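Long-range contacts in N-acetylglucosamine-specific lectin (Saxidomus purpuratus, PDB 6A7T), which binds N-acetyl-D-glucosamine through a C-type lectin domain whose carbohydrate recognition is independent of calcium: residues P118-G123 with D139-V144; H85-G90 with K147-C152; F73-I78 with I133-N138. All blocks are in the same frame, centred on the assembly; numbering follows the deposited sequence.

In the fold
From the N terminus, helix 68-78 supplies Arg75 and Ile78 to contact 3, and the chain then enters strand 86-94, whose first half belongs to contact 2, before reaching loop 118-123 of contact 1. Contact 3 closes first, at residues 133-138; contact 1 follows at 139-144, closing a loop of 15 residues, mostly strand; contact 2 closes last, at 147-152. Contact 1 is nested inside the long loop of contact 2, and contact 3 crosses both. Contact 2 joins the two antiparallel sheets, contact 3 packs helix 68-78 beside one of them, and contact 1 ties loop 118-123 to the end of strand 136-140, beside the sugar-binding residues. Tyr87 touches Ile78, and His140 touches Trp88.

Contact 1: residues P118-G123 with D139-V144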
ATOM      1  N   PRO A 118      17.138  21.602  -2.825  1.00 16.68           N
ATOM      2  CA  PRO A 118      18.402  21.349  -3.479  1.00 16.33           C
ATOM      3  C   PRO A 118      19.396  22.520  -3.521  1.00 17.81           C
ATOM      4  O   PRO A 118      19.025  23.669  -3.726  1.00 20.78           O
ATOM      5  CB  PRO A 118      17.975  21.012  -4.915  1.00 16.27           C
ATOM      6  CG  PRO A 118      16.668  21.770  -5.087  1.00 15.99           C
ATOM      7  CD  PRO A 118      16.004  21.754  -3.713  1.00 16.21           C
ATOM      8  N   ASP A 119      20.669  22.226  -3.342  1.00 19.76           N
ATOM      9  CA  ASP A 119      21.668  23.256  -3.373  1.00 19.92           C
ATOM     10  C   ASP A 119      21.926  23.752  -4.810  1.00 22.91           C
ATOM     11  O   ASP A 119      22.287  24.922  -5.050  1.00 23.89           O
ATOM     12  CB  ASP A 119      22.963  22.738  -2.777  1.00 21.85           C
ATOM     13  CG  ASP A 119      24.034  23.799  -2.838  1.00 23.39           C
ATOM     14  OD1 ASP A 119      23.855  24.816  -2.158  1.00 25.74           O
ATOM     15  OD2 ASP A 119      25.015  23.604  -3.590  1.00 27.06           O
ATOM     16  N   ALA A 120      21.780  22.865  -5.793  1.00 20.48           N
ATOM     17  CA  ALA A 120      22.192  23.158  -7.193  1.00 19.43           C
ATOM     18  C   ALA A 120      21.297  22.376  -8.176  1.00 22.81           C
ATOM     19  O   ALA A 120      20.609  21.422  -7.814  1.00 22.29           O
ATOM     20  CB  ALA A 120      23.643  22.839  -7.406  1.00 19.25           C
ATOM     21  N   ASP A 121      21.237  22.873  -9.415  1.00 21.27           N
ATOM     22  CA  ASP A 121      20.499  22.204 -10.486  1.00 20.44           C
ATOM     23  C   ASP A 121      21.298  20.997 -10.966  1.00 17.80           C
ATOM     24  O   ASP A 121      22.431  20.799 -10.596  1.00 16.11           O
ATOM     25  CB  ASP A 121      20.267  23.179 -11.657  1.00 22.93           C
ATOM     26  CG  ASP A 121      19.467  24.438 -11.339  1.00 23.80           C
ATOM     27  OD1 ASP A 121      18.779  24.492 -10.302  1.00 23.61           O
ATOM     28  OD2 ASP A 121      19.505  25.370 -12.184  1.00 26.11           O
ATOM     29  N   GLU A 122      20.667  20.201 -11.863  1.00 16.61           N
ATOM     30  CA  GLU A 122      21.360  19.271 -12.748  1.00 17.74           C
ATOM     31  C   GLU A 122      21.900  18.072 -11.969  1.00 14.33           C
ATOM     32  O   GLU A 122      22.858  17.457 -12.362  1.00 16.62           O
ATOM     33  CB  GLU A 122      22.480  19.972 -13.515  1.00 20.34           C
ATOM     34  CG  GLU A 122      21.931  21.134 -14.331  1.00 24.81           C
ATOM     35  CD  GLU A 122      22.801  21.590 -15.488  1.00 27.48           C
ATOM     36  OE1 GLU A 122      24.003  21.245 -15.513  1.00 28.58           O
ATOM     37  OE2 GLU A 122      22.234  22.250 -16.380  1.00 32.21           O
ATOM     38  N   GLY A 123      21.217  17.733 -10.896  1.00 14.07           N
ATOM     39  CA  GLY A 123      21.669  16.597 -10.109  1.00 13.40           C
ATOM     40  C   GLY A 123      20.711  15.420 -10.081  1.00 13.23           C
ATOM     41  O   GLY A 123      19.663  15.399 -10.742  1.00 13.84           O
ATOM     42  N   ASP A 139      20.712  16.729  -3.279  1.00 15.34           N
ATOM     43  CA  ASP A 139      21.042  16.711  -4.723  1.00 15.51           C
ATOM     44  C   ASP A 139      22.543  16.524  -4.888  1.00 14.87           C
ATOM     45  O   ASP A 139      23.347  17.283  -4.310  1.00 15.24           O
ATOM     46  CB  ASP A 139      20.621  18.030  -5.386  1.00 15.51           C
ATOM     47  CG  ASP A 139      21.262  19.258  -4.745  1.00 17.67           C
ATOM     48  OD1 ASP A 139      20.971  19.493  -3.557  1.00 15.96           O
ATOM     49  OD2 ASP A 139      22.129  19.883  -5.400  1.00 17.95           O
ATOM     50  N   HIS A 140      22.965  15.548  -5.702  1.00 11.53           N
ATOM     51  CA  HIS A 140      24.325  15.243  -5.972  1.00 12.52           C
ATOM     52  C   HIS A 140      24.532  15.407  -7.486  1.00 14.12           C
ATOM     53  O   HIS A 140      23.734  14.902  -8.270  1.00 14.18           O
ATOM     54  CB  HIS A 140      24.706  13.809  -5.542  1.00 12.46           C
ATOM     55  CG  HIS A 140      26.150  13.482  -5.710  1.00 13.01           C
ATOM     56  ND1 HIS A 140      27.125  14.026  -4.872  1.00 14.14           N
ATOM     57  CD2 HIS A 140      26.816  12.618  -6.518  1.00 13.65           C
ATOM     58  CE1 HIS A 140      28.301  13.525  -5.183  1.00 15.37           C
ATOM     59  NE2 HIS A 140      28.152  12.683  -6.213  1.00 14.91           N
ATOM     60  N   GLN A 141      25.609  16.087  -7.879  1.00 16.11           N
ATOM     61  CA  GLN A 141      25.731  16.482  -9.290  1.00 17.09           C
ATOM     62  C   GLN A 141      26.478  15.429 -10.131  1.00 17.77           C
ATOM     63  O   GLN A 141      26.613  15.594 -11.353  1.00 22.66           O
ATOM     64  CB  GLN A 141      26.303  17.907  -9.311  1.00 17.55           C
ATOM     65  CG  GLN A 141      25.202  18.962  -9.247  1.00 19.22           C
ATOM     66  CD  GLN A 141      24.490  19.063  -7.919  1.00 19.67           C
ATOM     67  OE1 GLN A 141      25.089  18.941  -6.864  1.00 19.71           O
ATOM     68  NE2 GLN A 141      23.208  19.361  -7.951  1.00 19.74           N
ATOM     69  N   ASP A 142      26.931  14.323  -9.555  1.00 14.80           N
ATOM     70  CA  ASP A 142      27.502  13.267 -10.328  1.00 16.20           C
ATOM     71  C   ASP A 142      26.577  12.041 -10.329  1.00 15.09           C
ATOM     72  O   ASP A 142      26.578  11.249  -9.403  1.00 15.33           O
ATOM     73  CB  ASP A 142      28.873  12.860  -9.810  1.00 17.25           C
ATOM     74  CG  ASP A 142      29.431  11.625 -10.478  1.00 18.44           C
ATOM     75  OD1 ASP A 142      28.972  11.272 -11.625  1.00 16.62           O
ATOM     76  OD2 ASP A 142      30.291  10.992  -9.842  1.00 20.70           O
ATOM     77  N   CYS A 143      25.840  11.909 -11.426  1.00 13.75           N
ATOM     78  CA  CYS A 143      24.784  10.865 -11.544  1.00 13.58           C
ATOM     79  C   CYS A 143      25.350   9.586 -12.143  1.00 13.52           C
ATOM     80  O   CYS A 143      24.576   8.637 -12.392  1.00 12.20           O
ATOM     81  CB  CYS A 143      23.618  11.406 -12.348  1.00 15.53           C
ATOM     82  SG  CYS A 143      22.817  12.771 -11.471  1.00 23.01           S
ATOM     83  N   VAL A 144      26.672   9.502 -12.341  1.00 11.42           N
ATOM     84  CA  VAL A 144      27.282   8.400 -13.003  1.00 12.31           C
ATOM     85  C   VAL A 144      28.257   7.663 -12.083  1.00 12.62           C
ATOM     86  O   VAL A 144      28.206   6.450 -11.960  1.00 12.98           O
ATOM     87  CB  VAL A 144      27.934   8.836 -14.332  1.00 13.56           C
ATOM     88  CG1 VAL A 144      28.543   7.661 -15.049  1.00 13.93           C
ATOM     89  CG2 VAL A 144      26.924   9.544 -15.234  1.00 15.26           C
TER
HETATM   90  O   HOH W   1      25.847  21.386  -4.863  1.00 25.33           O
HETATM   91  O   HOH W   2      25.427  18.331 -12.753  1.00 37.84           O
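The carboxylate of Asp139 faces the backbone of Pro118-Ala120 and accepts two successive N-H groups, one on each oxygen. Asp119 N gives OD1 of Asp139 a bond of 2.8 Å, and Ala120 N gives OD2 of Asp139 one of 3.0 Å; both donors stand well above the carboxylate plane. Asp139 CG sits between its own backbone N and carbonyl carbon (chi1 57°), which brings the carboxylate toward the loop. Close by, Asp139 OD1 also lies 3.2 Å from Pro118 CA, next to the cis peptide bond that precedes the proline. OD2 has a second donor: Gln141 NE2 approaches on its anti lone pair at 2.8 Å from Asp139 OD2, nearly straight at 167° and with the oxygen in the amide plane. The same NE2 bonds Asp121 O at 3.1 Å, meeting that oxygen from above its carbonyl plane. Thus one amide nitrogen ties the strand-end carboxylate to the loop. In this C-type lectin domain the region belongs to the carbohydrate site: His140, with neighbouring Arg117 and Asn138, binds N-acetylglucosamine, while Asp119 and Asp139 are ligands of a second calcium; neither the sugar nor this second calcium is bound to this chain in the model. His140 points away from the loop, its NE2 bonded to Thr146 OG1. Gly123 fits tightly against the turn, its CA 3.2 Å from His140 O, and Cys143 SG, in a disulfide with Cys124, lies 3.7 Å from Gly123 C. The outer side is much looser. Asp119, Asp121 and Glu122 are exposed, and water bridges part of this side: one molecule lies between Asp119 OD2 and Gln141 OE1, and another donates to Glu122 O, 2.7 Å away, and more distantly to Gln141 O.

Contact 2: residues H85-G90 with K147-C152; sequences HYYWIG and KGPSIC
A single beta bridge between Trp88 and Ser150 joins the two antiparallel sheets of the C-type lectin domain, strand 86-94 coming from one and strand 148-154 from the other. The short segments run in the same general sense but at 46° to each other, and backbone pairing is confined to the crossing point. There Trp88 N donates to Pro149 O at 2.9 Å, and Ile151 N returns a longer bond of 3.2 Å to Trp88 O. Trp88 therefore engages both neighbours of Ser150 through its own N and O, the pattern of a parallel bridge. Pro149 is wedged against two tyrosines. Its CG lies over one face of the Tyr87 ring, offset toward the rim, in a CH-pi contact 3.9 Å from the ring centroid, the two side chains crossing at about a right angle; the same CG is 3.2 Å from Tyr86 O. Beyond it, Ile151 CD1 touches Tyr87 CB at 3.9 Å and, more loosely, Ile89 CG2. At the other end Tyr86 CG is set between its backbone N and carbonyl carbon (chi1 68°), and the ring passes Gly148 CA, with CE2 and CZ nearest, to a weak bond from OH to Lys147 O. The Tyr86 ring also brings CE2 over a face of the Trp88 indole. Trp88 NE1 lies near Gly148 N, but its weak hydrogen bonds go to Arg46 O and Thr146 O. Outside the pair, Trp48 meets the Trp88 ring nearly perpendicularly, and Ser51 of helix 48-57 touches Trp88 and Ser150. Helix 68-78 touches the pair through Ile78 on Tyr87 and Ile74 on Ile151, while strand 124-130 pairs with strand 86-94 and a disulfide ties Cys152 to Cys55.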
ATOM      1  N   HIS A  85      25.237   6.083   4.604  1.00 12.64           N
ATOM      2  CA  HIS A  85      24.774   7.415   4.975  1.00 13.76           C
ATOM      3  C   HIS A  85      23.944   8.066   3.858  1.00 11.92           C
ATOM      4  O   HIS A  85      23.458   9.150   4.027  1.00 10.88           O
ATOM      5  CB  HIS A  85      25.978   8.328   5.351  1.00 17.69           C
ATOM      6  CG  HIS A  85      26.919   7.668   6.316  1.00 24.31           C
ATOM      7  ND1 HIS A  85      26.482   7.125   7.525  1.00 26.80           N
ATOM      8  CD2 HIS A  85      28.255   7.436   6.256  1.00 26.83           C
ATOM      9  CE1 HIS A  85      27.499   6.571   8.156  1.00 27.23           C
ATOM     10  NE2 HIS A  85      28.610   6.770   7.417  1.00 28.64           N
ATOM     11  N   TYR A  86      23.836   7.407   2.696  1.00 11.22           N
ATOM     12  CA  TYR A  86      22.954   7.901   1.634  1.00 11.22           C
ATOM     13  C   TYR A  86      22.504   6.716   0.781  1.00  9.28           C
ATOM     14  O   TYR A  86      23.186   5.713   0.712  1.00 10.19           O
ATOM     15  CB  TYR A  86      23.635   8.944   0.739  1.00 12.38           C
ATOM     16  CG  TYR A  86      24.763   8.454  -0.135  1.00 12.20           C
ATOM     17  CD1 TYR A  86      26.061   8.299   0.328  1.00 14.68           C
ATOM     18  CD2 TYR A  86      24.542   8.204  -1.475  1.00 14.23           C
ATOM     19  CE1 TYR A  86      27.083   7.847  -0.501  1.00 14.68           C
ATOM     20  CE2 TYR A  86      25.552   7.766  -2.310  1.00 15.19           C
ATOM     21  CZ  TYR A  86      26.831   7.584  -1.832  1.00 17.06           C
ATOM     22  OH  TYR A  86      27.776   7.139  -2.729  1.00 19.93           O
ATOM     23  N   TYR A  87      21.315   6.871   0.190  1.00  9.12           N
ATOM     24  CA  TYR A  87      20.730   5.902  -0.744  1.00  8.83           C
ATOM     25  C   TYR A  87      20.210   6.675  -1.952  1.00  8.01           C
ATOM     26  O   TYR A  87      19.462   7.598  -1.770  1.00  8.95           O
ATOM     27  CB  TYR A  87      19.560   5.150  -0.107  1.00  9.46           C
ATOM     28  CG  TYR A  87      19.909   4.149   0.959  1.00  9.74           C
ATOM     29  CD1 TYR A  87      20.229   4.566   2.234  1.00  9.89           C
ATOM     30  CD2 TYR A  87      19.864   2.791   0.709  1.00 10.12           C
ATOM     31  CE1 TYR A  87      20.506   3.656   3.246  1.00 10.44           C
ATOM     32  CE2 TYR A  87      20.148   1.866   1.706  1.00 10.73           C
ATOM     33  CZ  TYR A  87      20.474   2.303   2.982  1.00 10.95           C
ATOM     34  OH  TYR A  87      20.804   1.416   3.987  1.00 11.55           O
ATOM     35  N   TRP A  88      20.499   6.175  -3.155  1.00  8.18           N
ATOM     36  CA  TRP A  88      19.890   6.770  -4.367  1.00  7.56           C
ATOM     37  C   TRP A  88      18.390   6.513  -4.439  1.00  7.45           C
ATOM     38  O   TRP A  88      17.936   5.376  -4.142  1.00  7.72           O
ATOM     39  CB  TRP A  88      20.551   6.209  -5.636  1.00  8.12           C
ATOM     40  CG  TRP A  88      21.995   6.589  -5.774  1.00  8.21           C
ATOM     41  CD1 TRP A  88      23.021   5.731  -5.947  1.00  9.29           C
ATOM     42  CD2 TRP A  88      22.588   7.903  -5.690  1.00  9.52           C
ATOM     43  NE1 TRP A  88      24.208   6.402  -6.057  1.00  9.92           N
ATOM     44  CE2 TRP A  88      23.975   7.722  -5.872  1.00 10.09           C
ATOM     45  CE3 TRP A  88      22.082   9.195  -5.510  1.00 10.17           C
ATOM     46  CZ2 TRP A  88      24.879   8.787  -5.905  1.00 10.14           C
ATOM     47  CZ3 TRP A  88      22.977  10.250  -5.529  1.00 11.27           C
ATOM     48  CH2 TRP A  88      24.346  10.030  -5.709  1.00 10.99           C
ATOM     49  N   ILE A  89      17.649   7.515  -4.933  1.00  6.16           N
ATOM     50  CA  ILE A  89      16.209   7.413  -5.161  1.00  6.43           C
ATOM     51  C   ILE A  89      15.880   7.955  -6.560  1.00  6.28           C
ATOM     52  O   ILE A  89      16.728   8.469  -7.236  1.00  6.50           O
ATOM     53  CB  ILE A  89      15.386   8.106  -4.071  1.00  6.70           C
ATOM     54  CG1 ILE A  89      15.620   9.624  -4.026  1.00  6.86           C
ATOM     55  CG2 ILE A  89      15.675   7.462  -2.735  1.00  6.74           C
ATOM     56  CD1 ILE A  89      14.720  10.369  -3.043  1.00  7.15           C
ATOM     57  N   GLY A  90      14.654   7.743  -6.948  1.00  6.40           N
ATOM     58  CA  GLY A  90      14.167   7.935  -8.323  1.00  6.96           C
ATOM     59  C   GLY A  90      13.756   9.371  -8.595  1.00  7.33           C
ATOM     60  O   GLY A  90      12.673   9.597  -9.144  1.00  8.41           O
ATOM     61  N   LYS A 147      29.120   5.973  -6.201  1.00 14.70           N
ATOM     62  CA  LYS A 147      28.555   4.627  -6.068  1.00 15.27           C
ATOM     63  C   LYS A 147      27.961   4.502  -4.676  1.00 15.45           C
ATOM     64  O   LYS A 147      28.701   4.590  -3.733  1.00 16.18           O
ATOM     65  CB  LYS A 147      29.600   3.525  -6.272  1.00 16.21           C
ATOM     66  CG  LYS A 147      30.098   3.364  -7.701  1.00 16.82           C
ATOM     67  CD  LYS A 147      31.038   2.175  -7.856  1.00 20.31           C
ATOM     68  CE  LYS A 147      31.687   2.105  -9.208  1.00 21.94           C
ATOM     69  NZ  LYS A 147      32.725   1.053  -9.237  1.00 27.21           N
ATOM     70  N   GLY A 148      26.646   4.240  -4.581  1.00 12.60           N
ATOM     71  CA  GLY A 148      26.002   4.033  -3.322  1.00 11.94           C
ATOM     72  C   GLY A 148      24.884   2.999  -3.446  1.00 10.87           C
ATOM     73  O   GLY A 148      24.561   2.565  -4.562  1.00  9.18           O
ATOM     74  N   PRO A 149      24.264   2.640  -2.308  1.00  9.29           N
ATOM     75  CA  PRO A 149      23.128   1.708  -2.301  1.00  9.04           C
ATOM     76  C   PRO A 149      21.944   2.485  -2.897  1.00  8.62           C
ATOM     77  O   PRO A 149      22.007   3.693  -3.084  1.00  8.38           O
ATOM     78  CB  PRO A 149      22.989   1.345  -0.802  1.00  9.48           C
ATOM     79  CG  PRO A 149      23.369   2.616  -0.124  1.00  9.27           C
ATOM     80  CD  PRO A 149      24.504   3.189  -0.958  1.00  9.62           C
ATOM     81  N   SER A 150      20.840   1.790  -3.081  1.00  7.69           N
ATOM     82  CA  SER A 150      19.668   2.405  -3.755  1.00  7.81           C
ATOM     83  C   SER A 150      18.408   1.706  -3.268  1.00  7.71           C
ATOM     84  O   SER A 150      18.496   0.671  -2.605  1.00  8.80           O
ATOM     85  CB  SER A 150      19.802   2.334  -5.251  1.00  8.50           C
ATOM     86  OG  SER A 150      19.852   1.002  -5.759  1.00  8.94           O
ATOM     87  N   ILE A 151      17.284   2.325  -3.578  1.00  7.13           N
ATOM     88  CA  ILE A 151      15.953   1.810  -3.164  1.00  7.49           C
ATOM     89  C   ILE A 151      15.083   1.635  -4.410  1.00  6.84           C
ATOM     90  O   ILE A 151      14.839   2.598  -5.128  1.00  5.97           O
ATOM     91  CB  ILE A 151      15.271   2.723  -2.133  1.00  8.45           C
ATOM     92  CG1 ILE A 151      16.185   2.976  -0.934  1.00  8.62           C
ATOM     93  CG2 ILE A 151      13.953   2.124  -1.688  1.00  9.09           C
ATOM     94  CD1 ILE A 151      15.835   4.162  -0.081  1.00  9.39           C
ATOM     95  N   CYS A 152      14.654   0.392  -4.659  1.00  6.92           N
ATOM     96  CA  CYS A 152      13.778   0.085  -5.800  1.00  7.59           C
ATOM     97  C   CYS A 152      12.334  -0.067  -5.284  1.00  7.45           C
ATOM     98  O   CYS A 152      12.140  -0.480  -4.140  1.00  8.57           O
ATOM     99  CB  CYS A 152      14.098  -1.205  -6.525  1.00  8.30           C
ATOM    100  SG  CYS A 152      15.806  -1.336  -7.096  1.00  9.25           S
TER

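Contact 3: residues F73-I78 with I133-N138; sequences FIRGVI and IVWQWN
Arg75 reaches from helix 68-78 to the backbone carbonyl of Trp135 and holds that one oxygen with two nitrogens, side-on. The NH2 bond is 2.8 Å from Arg75 NH2 to Trp135 O and nearly in line with the C=O; the NE bond, 3.0 Å from Arg75 NE to Trp135 O, is more bent, at 132°. The oxygen sits at the edge of the guanidinium, near its plane. Behind this grip the aliphatic part of Arg75 passes Trp135 in the opposite direction, with CG 3.7 Å from Trp135 CB. One turn further on, Ile78 CG1, set between its backbone N and carbonyl carbon (chi1 66°), lies over a face of the Trp135 six-membered ring, 3.9 Å from its centroid in a CH-pi contact, and CD1 of Ile78 comes within 3.4 Å of Trp135 CE3. Around them lie further contacts. Asp71 forms a salt bridge with Arg75 NH2, so this nitrogen serves a carboxylate as well as the carbonyl and its positive charge is probably partly balanced by Asp71. Tyr87 touches both Ile78 and Trp135, Asn129 and Ser79 also touch the Trp135 side chain, and Gln136 OE1 accepts a bond from Val134 N. Trp135 has positive phi and psi (53° and 57°), and with Gln136 it faces Leu128 in a G1 beta bulge where the chain turns a corner. The contact thus joins the second helix of the C-type lectin fold to the strand that carries Asn138, a residue of the N-acetylglucosamine site.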
ATOM      1  N   PHE A  73       8.000   5.627   6.070  1.00 12.15           N
ATOM      2  CA  PHE A  73       8.300   4.255   5.903  1.00 11.48           C
ATOM      3  C   PHE A  73       9.771   4.121   5.522  1.00 10.81           C
ATOM      4  O   PHE A  73      10.492   3.335   6.093  1.00 11.37           O
ATOM      5  CB  PHE A  73       7.399   3.601   4.844  1.00 12.60           C
ATOM      6  CG  PHE A  73       7.932   2.296   4.345  1.00 12.48           C
ATOM      7  CD1 PHE A  73       7.952   1.176   5.164  1.00 14.08           C
ATOM      8  CD2 PHE A  73       8.467   2.204   3.062  1.00 13.47           C
ATOM      9  CE1 PHE A  73       8.503  -0.026   4.721  1.00 14.94           C
ATOM     10  CE2 PHE A  73       9.006   1.006   2.624  1.00 14.03           C
ATOM     11  CZ  PHE A  73       9.006  -0.103   3.438  1.00 14.36           C
ATOM     12  N   ILE A  74      10.207   4.851   4.483  1.00 10.28           N
ATOM     13  CA  ILE A  74      11.575   4.697   3.978  1.00 10.54           C
ATOM     14  C   ILE A  74      12.557   5.060   5.089  1.00 10.77           C
ATOM     15  O   ILE A  74      13.525   4.331   5.313  1.00 10.21           O
ATOM     16  CB  ILE A  74      11.779   5.536   2.713  1.00 11.20           C
ATOM     17  CG1 ILE A  74      10.952   4.971   1.560  1.00 11.44           C
ATOM     18  CG2 ILE A  74      13.253   5.642   2.376  1.00 12.40           C
ATOM     19  CD1 ILE A  74      10.759   5.910   0.400  1.00 11.74           C
ATOM     20  N   ARG A  75      12.300   6.190   5.762  1.00 11.17           N
ATOM     21  CA  ARG A  75      13.181   6.647   6.812  1.00 12.26           C
ATOM     22  C   ARG A  75      13.278   5.568   7.893  1.00 11.84           C
ATOM     23  O   ARG A  75      14.362   5.354   8.448  1.00 12.03           O
ATOM     24  CB  ARG A  75      12.728   7.988   7.370  1.00 13.15           C
ATOM     25  CG  ARG A  75      13.748   8.557   8.353  1.00 14.35           C
ATOM     26  CD  ARG A  75      13.362   9.920   8.862  1.00 14.69           C
ATOM     27  NE  ARG A  75      13.352  10.915   7.816  1.00 13.48           N
ATOM     28  CZ  ARG A  75      12.300  11.319   7.131  1.00 13.33           C
ATOM     29  NH1 ARG A  75      11.079  10.960   7.458  1.00 12.47           N
ATOM     30  NH2 ARG A  75      12.519  12.103   6.085  1.00 15.55           N
ATOM     31  N   GLY A  76      12.138   4.952   8.218  1.00 11.58           N
ATOM     32  CA  GLY A  76      12.098   3.845   9.224  1.00 13.38           C
ATOM     33  C   GLY A  76      13.082   2.728   8.946  1.00 13.38           C
ATOM     34  O   GLY A  76      13.715   2.220   9.882  1.00 16.13           O
ATOM     35  N   VAL A  77      13.238   2.337   7.676  1.00 11.50           N
ATOM     36  CA  VAL A  77      14.151   1.295   7.286  1.00 10.75           C
ATOM     37  C   VAL A  77      15.591   1.828   7.303  1.00 11.17           C
ATOM     38  O   VAL A  77      16.469   1.257   7.993  1.00 10.65           O
ATOM     39  CB  VAL A  77      13.773   0.705   5.909  1.00 10.63           C
ATOM     40  CG1 VAL A  77      14.756  -0.371   5.475  1.00 11.18           C
ATOM     41  CG2 VAL A  77      12.360   0.128   5.924  1.00 10.85           C
ATOM     42  N   ILE A  78      15.877   2.916   6.576  1.00 10.14           N
ATOM     43  CA  ILE A  78      17.277   3.287   6.372  1.00 11.28           C
ATOM     44  C   ILE A  78      17.905   3.837   7.673  1.00 11.86           C
ATOM     45  O   ILE A  78      19.089   3.695   7.871  1.00 11.71           O
ATOM     46  CB  ILE A  78      17.424   4.222   5.154  1.00 11.42           C
ATOM     47  CG1 ILE A  78      16.755   5.575   5.347  1.00 10.61           C
ATOM     48  CG2 ILE A  78      16.906   3.485   3.941  1.00 11.42           C
ATOM     49  CD1 ILE A  78      16.740   6.417   4.108  1.00 12.08           C
ATOM     50  N   ILE A 133      21.105  17.468   7.460  1.00 18.52           N
ATOM     51  CA  ILE A 133      20.206  16.641   6.651  1.00 18.34           C
ATOM     52  C   ILE A 133      20.070  15.286   7.380  1.00 15.94           C
ATOM     53  O   ILE A 133      21.035  14.517   7.447  1.00 15.52           O
ATOM     54  CB  ILE A 133      20.765  16.536   5.217  1.00 19.70           C
ATOM     55  CG1 ILE A 133      20.867  17.924   4.578  1.00 22.60           C
ATOM     56  CG2 ILE A 133      19.977  15.573   4.359  1.00 20.65           C
ATOM     57  CD1 ILE A 133      21.563  17.972   3.230  1.00 24.55           C
ATOM     58  N   VAL A 134      18.887  15.039   7.943  1.00 15.60           N
ATOM     59  CA  VAL A 134      18.632  13.863   8.788  1.00 16.34           C
ATOM     60  C   VAL A 134      17.690  12.901   8.055  1.00 16.44           C
ATOM     61  O   VAL A 134      16.479  12.927   8.287  1.00 15.74           O
ATOM     62  CB  VAL A 134      18.058  14.298  10.149  1.00 20.04           C
ATOM     63  CG1 VAL A 134      17.925  13.138  11.117  1.00 20.90           C
ATOM     64  CG2 VAL A 134      18.911  15.392  10.738  1.00 20.99           C
ATOM     65  N   TRP A 135      18.262  12.053   7.181  1.00 14.58           N
ATOM     66  CA  TRP A 135      17.475  11.160   6.364  1.00 14.28           C
ATOM     67  C   TRP A 135      16.407  11.948   5.592  1.00 12.86           C
ATOM     68  O   TRP A 135      15.229  11.724   5.677  1.00 11.91           O
ATOM     69  CB  TRP A 135      16.929   9.974   7.170  1.00 14.70           C
ATOM     70  CG  TRP A 135      17.995   9.011   7.587  1.00 15.69           C
ATOM     71  CD1 TRP A 135      18.274   8.629   8.873  1.00 16.60           C
ATOM     72  CD2 TRP A 135      18.964   8.353   6.756  1.00 15.77           C
ATOM     73  NE1 TRP A 135      19.302   7.733   8.878  1.00 19.32           N
ATOM     74  CE2 TRP A 135      19.766   7.560   7.608  1.00 16.09           C
ATOM     75  CE3 TRP A 135      19.221   8.322   5.375  1.00 14.89           C
ATOM     76  CZ2 TRP A 135      20.771   6.730   7.123  1.00 15.43           C
ATOM     77  CZ3 TRP A 135      20.244   7.533   4.904  1.00 16.11           C
ATOM     78  CH2 TRP A 135      21.042   6.783   5.774  1.00 15.51           C
ATOM     79  N   GLN A 136      16.904  12.921   4.815  1.00 14.17           N
ATOM     80  CA  GLN A 136      16.091  13.774   3.950  1.00 14.19           C
ATOM     81  C   GLN A 136      16.800  13.827   2.595  1.00 12.00           C
ATOM     82  O   GLN A 136      17.976  13.413   2.451  1.00 13.87           O
ATOM     83  CB  GLN A 136      15.937  15.159   4.589  1.00 17.98           C
ATOM     84  CG  GLN A 136      15.060  15.161   5.826  1.00 17.92           C
ATOM     85  CD  GLN A 136      15.221  16.462   6.578  1.00 19.75           C
ATOM     86  OE1 GLN A 136      16.315  16.861   6.977  1.00 23.09           O
ATOM     87  NE2 GLN A 136      14.122  17.154   6.692  1.00 18.96           N
ATOM     88  N   TRP A 137      16.149  14.441   1.622  1.00 12.78           N
ATOM     89  CA  TRP A 137      16.713  14.403   0.261  1.00 13.07           C
ATOM     90  C   TRP A 137      17.841  15.424   0.064  1.00 14.83           C
ATOM     91  O   TRP A 137      17.791  16.519   0.630  1.00 15.45           O
ATOM     92  CB  TRP A 137      15.629  14.587  -0.805  1.00 12.51           C
ATOM     93  CG  TRP A 137      14.385  13.810  -0.639  1.00 12.25           C
ATOM     94  CD1 TRP A 137      14.235  12.570  -0.092  1.00 11.32           C
ATOM     95  CD2 TRP A 137      13.100  14.197  -1.122  1.00 11.19           C
ATOM     96  NE1 TRP A 137      12.942  12.206  -0.138  1.00 11.82           N
ATOM     97  CE2 TRP A 137      12.209  13.187  -0.763  1.00 11.57           C
ATOM     98  CE3 TRP A 137      12.600  15.335  -1.770  1.00 11.85           C
ATOM     99  CZ2 TRP A 137      10.856  13.232  -1.042  1.00 12.80           C
ATOM    100  CZ3 TRP A 137      11.245  15.402  -1.994  1.00 12.03           C
ATOM    101  CH2 TRP A 137      10.393  14.360  -1.702  1.00 13.17           C
ATOM    102  N   ASN A 138      18.891  15.041  -0.692  1.00 13.95           N
ATOM    103  CA  ASN A 138      20.000  15.892  -1.098  1.00 13.95           C
ATOM    104  C   ASN A 138      20.215  15.697  -2.611  1.00 14.56           C
ATOM    105  O   ASN A 138      19.873  14.617  -3.161  1.00 14.81           O
ATOM    106  CB  ASN A 138      21.322  15.517  -0.438  1.00 14.59           C
ATOM    107  CG  ASN A 138      22.415  16.501  -0.735  1.00 16.55           C
ATOM    108  OD1 ASN A 138      22.131  17.683  -0.737  1.00 18.45           O
ATOM    109  ND2 ASN A 138      23.625  16.023  -1.004  1.00 18.88           N
TER